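Local coordinates for protein putative cytidylyltransferase (Burkholderia pseudomallei, PDB 5X9Q) that probably transfers adenylyl from ATP to D-glycero-beta-D-manno-heptose 1-phosphate, giving ADP-heptose and diphosphate, at residues P114-K128 against E139-I153. Numbering follows the deposited sequence.
Sequences PVSLIEAVHPDILVK and ESALVRGWGGRALAI
Leu126 lies opposite Ala150 and Lys128 opposite Ala152 as strands 125-128 and 149-153 run parallel, 15° apart, while helix 115-121 lies beside helix 139-145 at an axis distance of 9.9 Å. Five backbone hydrogen bonds join the strands, from Arg149 N to Asp124 O (2.9 Å) up to Ile153 N to Lys128 O (2.7 Å). Between the helices, Ile118 points its CG2 at Leu142 CD2 and at Val143 CG2, and its CD1 presses on Glu139 CB at 3.4 Å. Val143 CG2 also meets Pro123 CG and Leu126 CB. Strand 125-129, helix 138-145 and strand 149-153 form a beta-alpha-beta unit at one edge of the parallel, Rossmann-like sheet of this cytidylyltransferase-like fold, with helix 115-121 packed on the same side. Beyond the last turns, the His122 ring stacks face to face on the five-membered ring of Trp146, planes 20° apart and centroids separated by 3.8 Å. Trp146 NE1 donates to Pro123 O (3.1 Å), which lies in the indole plane and so helps fix the ring's rotation; the N-H...O angle is bent to 138°. On the other sheet face, bends at chi2 and chi3 turn the Arg149 chain across toward Ile125, whose CD1 lies over one guanidinium face, toward its rim, 3.8 Å from NH2.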
loop_
_atom_site.group_PDB
_atom_site.type_symbol
_atom_site.label_atom_id
_atom_site.label_comp_id
_atom_site.label_asym_id
_atom_site.label_seq_id
_atom_site.Cartn_x
_atom_site.Cartn_y
_atom_site.Cartn_z
ATOM N N PRO A 114 21.371 -9.341 -2.601
ATOM C CA PRO A 114 21.540 -8.009 -2.020
ATOM C C PRO A 114 22.806 -7.793 -1.183
ATOM O O PRO A 114 22.891 -6.758 -0.494
ATOM C CB PRO A 114 20.301 -7.864 -1.139
ATOM C CG PRO A 114 19.772 -9.262 -0.903
ATOM C CD PRO A 114 20.509 -10.211 -1.782
ATOM N N VAL A 115 23.774 -8.711 -1.258
ATOM C CA VAL A 115 24.953 -8.646 -0.387
ATOM C C VAL A 115 25.770 -7.360 -0.521
ATOM O O VAL A 115 26.125 -6.752 0.488
ATOM C CB VAL A 115 25.887 -9.858 -0.598
ATOM C CG1 VAL A 115 27.200 -9.658 0.141
ATOM C CG2 VAL A 115 25.186 -11.128 -0.114
ATOM N N SER A 116 26.088 -6.924 -1.729
ATOM C CA SER A 116 26.901 -5.713 -1.823
ATOM C C SER A 116 26.055 -4.489 -1.480
ATOM O O SER A 116 26.589 -3.495 -0.984
ATOM C CB SER A 116 27.515 -5.527 -3.221
ATOM O OG SER A 116 26.543 -5.012 -4.124
ATOM N N LEU A 117 24.751 -4.524 -1.767
ATOM C CA LEU A 117 23.904 -3.405 -1.342
ATOM C C LEU A 117 23.916 -3.321 0.199
ATOM O O LEU A 117 24.191 -2.262 0.770
ATOM C CB LEU A 117 22.473 -3.541 -1.869
ATOM C CG LEU A 117 21.452 -2.504 -1.361
ATOM C CD1 LEU A 117 21.820 -1.054 -1.677
ATOM C CD2 LEU A 117 20.097 -2.800 -1.934
ATOM N N ILE A 118 23.697 -4.458 0.855
ATOM C CA ILE A 118 23.672 -4.513 2.310
ATOM C C ILE A 118 24.995 -4.105 2.932
ATOM O O ILE A 118 25.028 -3.479 4.005
ATOM C CB ILE A 118 23.281 -5.921 2.799
ATOM C CG1 ILE A 118 21.798 -6.144 2.492
ATOM C CG2 ILE A 118 23.549 -6.074 4.312
ATOM C CD1 ILE A 118 21.271 -7.494 2.867
ATOM N N GLU A 119 26.086 -4.422 2.246
ATOM C CA GLU A 119 27.390 -4.046 2.744
ATOM C C GLU A 119 27.462 -2.516 2.753
ATOM O O GLU A 119 27.930 -1.893 3.724
ATOM C CB GLU A 119 28.501 -4.706 1.890
ATOM C CG GLU A 119 29.943 -4.312 2.245
ATOM C CD GLU A 119 31.010 -5.245 1.611
ATOM O OE1 GLU A 119 30.859 -6.488 1.656
ATOM O OE2 GLU A 119 31.982 -4.734 1.011
ATOM N N ALA A 120 26.922 -1.919 1.702
ATOM C CA ALA A 120 26.978 -0.473 1.525
ATOM C C ALA A 120 26.053 0.254 2.505
ATOM O O ALA A 120 26.375 1.319 3.018
ATOM C CB ALA A 120 26.633 -0.116 0.060
ATOM N N VAL A 121 24.894 -0.335 2.754
ATOM C CA VAL A 121 23.881 0.270 3.594
ATOM C C VAL A 121 24.180 0.087 5.092
ATOM O O VAL A 121 23.856 0.946 5.914
ATOM C CB VAL A 121 22.510 -0.338 3.269
ATOM C CG1 VAL A 121 21.478 0.045 4.330
ATOM C CG2 VAL A 121 22.056 0.111 1.870
ATOM N N HIS A 122 24.777 -1.051 5.439
ATOM C CA HIS A 122 25.139 -1.335 6.820
ATOM C C HIS A 122 24.002 -1.302 7.850
ATOM O O HIS A 122 24.123 -0.661 8.897
ATOM C CB HIS A 122 26.256 -0.399 7.263
ATOM C CG HIS A 122 27.034 -0.894 8.439
ATOM N ND1 HIS A 122 28.155 -1.685 8.312
ATOM C CD2 HIS A 122 26.865 -0.695 9.769
ATOM C CE1 HIS A 122 28.643 -1.957 9.511
ATOM N NE2 HIS A 122 27.877 -1.367 10.412
ATOM N N PRO A 123 22.881 -1.966 7.545
ATOM C CA PRO A 123 21.781 -2.051 8.525
ATOM C C PRO A 123 22.172 -2.585 9.899
ATOM O O PRO A 123 23.090 -3.378 9.985
ATOM C CB PRO A 123 20.779 -3.013 7.871
ATOM C CG PRO A 123 21.658 -3.949 7.059
ATOM C CD PRO A 123 22.777 -3.064 6.529
ATOM N N ASP A 124 21.454 -2.182 10.943
ATOM C CA ASP A 124 21.590 -2.794 12.247
ATOM C C ASP A 124 20.708 -4.036 12.305
ATOM O O ASP A 124 20.983 -4.985 13.045
ATOM C CB ASP A 124 21.178 -1.818 13.354
ATOM C CG ASP A 124 21.966 -0.535 13.310
ATOM O OD1 ASP A 124 23.219 -0.608 13.338
ATOM O OD2 ASP A 124 21.330 0.543 13.202
ATOM N N ILE A 125 19.635 -4.047 11.528
ATOM C CA ILE A 125 18.739 -5.190 11.596
ATOM C C ILE A 125 18.354 -5.593 10.192
ATOM O O ILE A 125 17.966 -4.745 9.395
ATOM C CB ILE A 125 17.459 -4.878 12.422
ATOM C CG1 ILE A 125 17.806 -4.438 13.844
ATOM C CG2 ILE A 125 16.524 -6.078 12.435
ATOM C CD1 ILE A 125 16.622 -3.915 14.599
ATOM N N LEU A 126 18.507 -6.878 9.887
ATOM C CA LEU A 126 18.133 -7.443 8.604
ATOM C C LEU A 126 16.931 -8.333 8.764
ATOM O O LEU A 126 16.923 -9.194 9.636
ATOM C CB LEU A 126 19.276 -8.263 7.995
ATOM C CG LEU A 126 18.768 -9.049 6.773
ATOM C CD1 LEU A 126 18.603 -8.116 5.578
ATOM C CD2 LEU A 126 19.684 -10.192 6.422
ATOM N N VAL A 127 15.914 -8.143 7.930
ATOM C CA VAL A 127 14.702 -8.927 8.082
ATOM C C VAL A 127 14.271 -9.566 6.790
ATOM O O VAL A 127 14.440 -8.993 5.727
ATOM C CB VAL A 127 13.534 -8.054 8.649
ATOM C CG1 VAL A 127 13.864 -7.579 10.033
ATOM C CG2 VAL A 127 13.241 -6.858 7.747
ATOM N N LYS A 128 13.745 -10.778 6.881
ATOM C CA LYS A 128 13.146 -11.408 5.731
ATOM C C LYS A 128 11.721 -11.799 6.049
ATOM O O LYS A 128 11.403 -12.179 7.182
ATOM C CB LYS A 128 13.932 -12.633 5.282
ATOM C CG LYS A 128 15.059 -12.269 4.346
ATOM C CD LYS A 128 15.779 -13.496 3.858
ATOM C CE LYS A 128 14.901 -14.264 2.892
ATOM N NZ LYS A 128 14.688 -13.526 1.626
ATOM N N GLU A 139 23.733 -12.738 3.490
ATOM C CA GLU A 139 23.534 -11.417 4.083
ATOM C C GLU A 139 23.343 -11.468 5.616
ATOM O O GLU A 139 23.733 -10.532 6.316
ATOM C CB GLU A 139 22.340 -10.718 3.424
ATOM C CG GLU A 139 21.068 -11.541 3.398
ATOM C CD GLU A 139 20.909 -12.319 2.101
ATOM O OE1 GLU A 139 19.771 -12.376 1.577
ATOM O OE2 GLU A 139 21.918 -12.911 1.638
ATOM N N SER A 140 22.804 -12.568 6.137
ATOM C CA SER A 140 22.703 -12.734 7.584
ATOM C C SER A 140 24.073 -12.726 8.210
ATOM O O SER A 140 24.311 -12.066 9.229
ATOM C CB SER A 140 22.025 -14.043 7.951
ATOM O OG SER A 140 20.704 -14.088 7.469
ATOM N N ALA A 141 24.978 -13.478 7.594
ATOM C CA ALA A 141 26.329 -13.583 8.089
ATOM C C ALA A 141 26.981 -12.234 7.992
ATOM O O ALA A 141 27.684 -11.817 8.912
ATOM C CB ALA A 141 27.125 -14.632 7.287
ATOM N N LEU A 142 26.743 -11.543 6.875
ATOM C CA LEU A 142 27.339 -10.229 6.696
ATOM C C LEU A 142 26.930 -9.309 7.837
ATOM O O LEU A 142 27.791 -8.738 8.522
ATOM C CB LEU A 142 26.932 -9.613 5.356
ATOM C CG LEU A 142 27.515 -8.212 5.104
ATOM C CD1 LEU A 142 29.033 -8.240 4.990
ATOM C CD2 LEU A 142 26.906 -7.587 3.857
ATOM N N VAL A 143 25.620 -9.204 8.077
ATOM C CA VAL A 143 25.125 -8.271 9.085
ATOM C C VAL A 143 25.527 -8.671 10.505
ATOM O O VAL A 143 25.965 -7.825 11.312
ATOM C CB VAL A 143 23.590 -8.144 9.011
ATOM C CG1 VAL A 143 23.072 -7.333 10.185
ATOM C CG2 VAL A 143 23.207 -7.485 7.727
ATOM N N ARG A 144 25.380 -9.956 10.819
ATOM C CA ARG A 144 25.794 -10.436 12.137
ATOM C C ARG A 144 27.282 -10.257 12.315
ATOM O O ARG A 144 27.751 -10.077 13.441
ATOM C CB ARG A 144 25.428 -11.904 12.344
ATOM C CG ARG A 144 23.958 -12.158 12.530
ATOM C CD ARG A 144 23.656 -13.614 12.339
ATOM N NE ARG A 144 22.265 -13.877 12.646
ATOM C CZ ARG A 144 21.627 -15.003 12.364
ATOM N NH1 ARG A 144 22.248 -15.988 11.728
ATOM N NH2 ARG A 144 20.357 -15.138 12.722
ATOM N N GLY A 145 28.011 -10.281 11.197
ATOM C CA GLY A 145 29.460 -10.158 11.227
ATOM C C GLY A 145 29.896 -8.885 11.929
ATOM O O GLY A 145 30.941 -8.879 12.591
ATOM N N TRP A 146 29.096 -7.818 11.842
ATOM C CA TRP A 146 29.465 -6.597 12.552
ATOM C C TRP A 146 28.590 -6.363 13.771
ATOM O O TRP A 146 28.521 -5.242 14.257
ATOM C CB TRP A 146 29.396 -5.369 11.639
ATOM C CG TRP A 146 28.039 -5.071 11.031
ATOM C CD1 TRP A 146 26.900 -4.725 11.693
ATOM C CD2 TRP A 146 27.708 -5.066 9.633
ATOM N NE1 TRP A 146 25.878 -4.516 10.795
ATOM C CE2 TRP A 146 26.353 -4.718 9.524
ATOM C CE3 TRP A 146 28.434 -5.320 8.462
ATOM C CZ2 TRP A 146 25.703 -4.624 8.294
ATOM C CZ3 TRP A 146 27.794 -5.234 7.245
ATOM C CH2 TRP A 146 26.439 -4.894 7.170
ATOM N N GLY A 147 27.917 -7.409 14.249
ATOM C CA GLY A 147 27.133 -7.320 15.468
ATOM C C GLY A 147 25.643 -6.990 15.300
ATOM O O GLY A 147 24.929 -6.828 16.285
ATOM N N GLY A 148 25.167 -6.891 14.064
ATOM C CA GLY A 148 23.750 -6.631 13.802
ATOM C C GLY A 148 22.890 -7.874 13.993
ATOM O O GLY A 148 23.394 -8.942 14.333
ATOM N N ARG A 149 21.589 -7.743 13.772
ATOM C CA ARG A 149 20.668 -8.861 13.959
ATOM C C ARG A 149 20.010 -9.189 12.653
ATOM O O ARG A 149 19.827 -8.320 11.805
ATOM C CB ARG A 149 19.596 -8.565 15.008
ATOM C CG ARG A 149 20.142 -8.410 16.436
ATOM C CD ARG A 149 20.153 -6.960 16.909
ATOM N NE ARG A 149 18.942 -6.613 17.649
ATOM C CZ ARG A 149 18.496 -5.374 17.866
ATOM N NH1 ARG A 149 17.394 -5.199 18.580
ATOM N NH2 ARG A 149 19.146 -4.307 17.400
ATOM N N ALA A 150 19.668 -10.457 12.495
ATOM C CA ALA A 150 19.042 -10.938 11.284
ATOM C C ALA A 150 17.904 -11.845 11.690
ATOM O O ALA A 150 18.066 -12.697 12.549
ATOM C CB ALA A 150 20.052 -11.671 10.423
ATOM N N LEU A 151 16.732 -11.648 11.114
ATOM C CA LEU A 151 15.615 -12.458 11.540
ATOM C C LEU A 151 14.536 -12.531 10.496
ATOM O O LEU A 151 14.424 -11.662 9.638
ATOM C CB LEU A 151 15.069 -11.934 12.859
ATOM C CG LEU A 151 14.501 -10.529 12.928
ATOM C CD1 LEU A 151 12.976 -10.547 12.896
ATOM C CD2 LEU A 151 15.050 -9.872 14.191
ATOM N N ALA A 152 13.742 -13.594 10.562
ATOM C CA ALA A 152 12.648 -13.800 9.625
ATOM C C ALA A 152 11.351 -13.422 10.319
ATOM O O ALA A 152 11.161 -13.730 11.495
ATOM C CB ALA A 152 12.606 -15.249 9.164
ATOM N N ILE A 153 10.480 -12.730 9.637
ATOM C CA ILE A 153 9.231 -12.360 10.218
ATOM C C ILE A 153 8.255 -13.074 9.358
ATOM O O ILE A 153 8.299 -12.940 8.182
ATOM C CB ILE A 153 8.969 -10.857 10.134
ATOM C CG1 ILE A 153 9.836 -10.086 11.108
ATOM C CG2 ILE A 153 7.532 -10.545 10.454
ATOM C CD1 ILE A 153 9.735 -8.581 10.964
#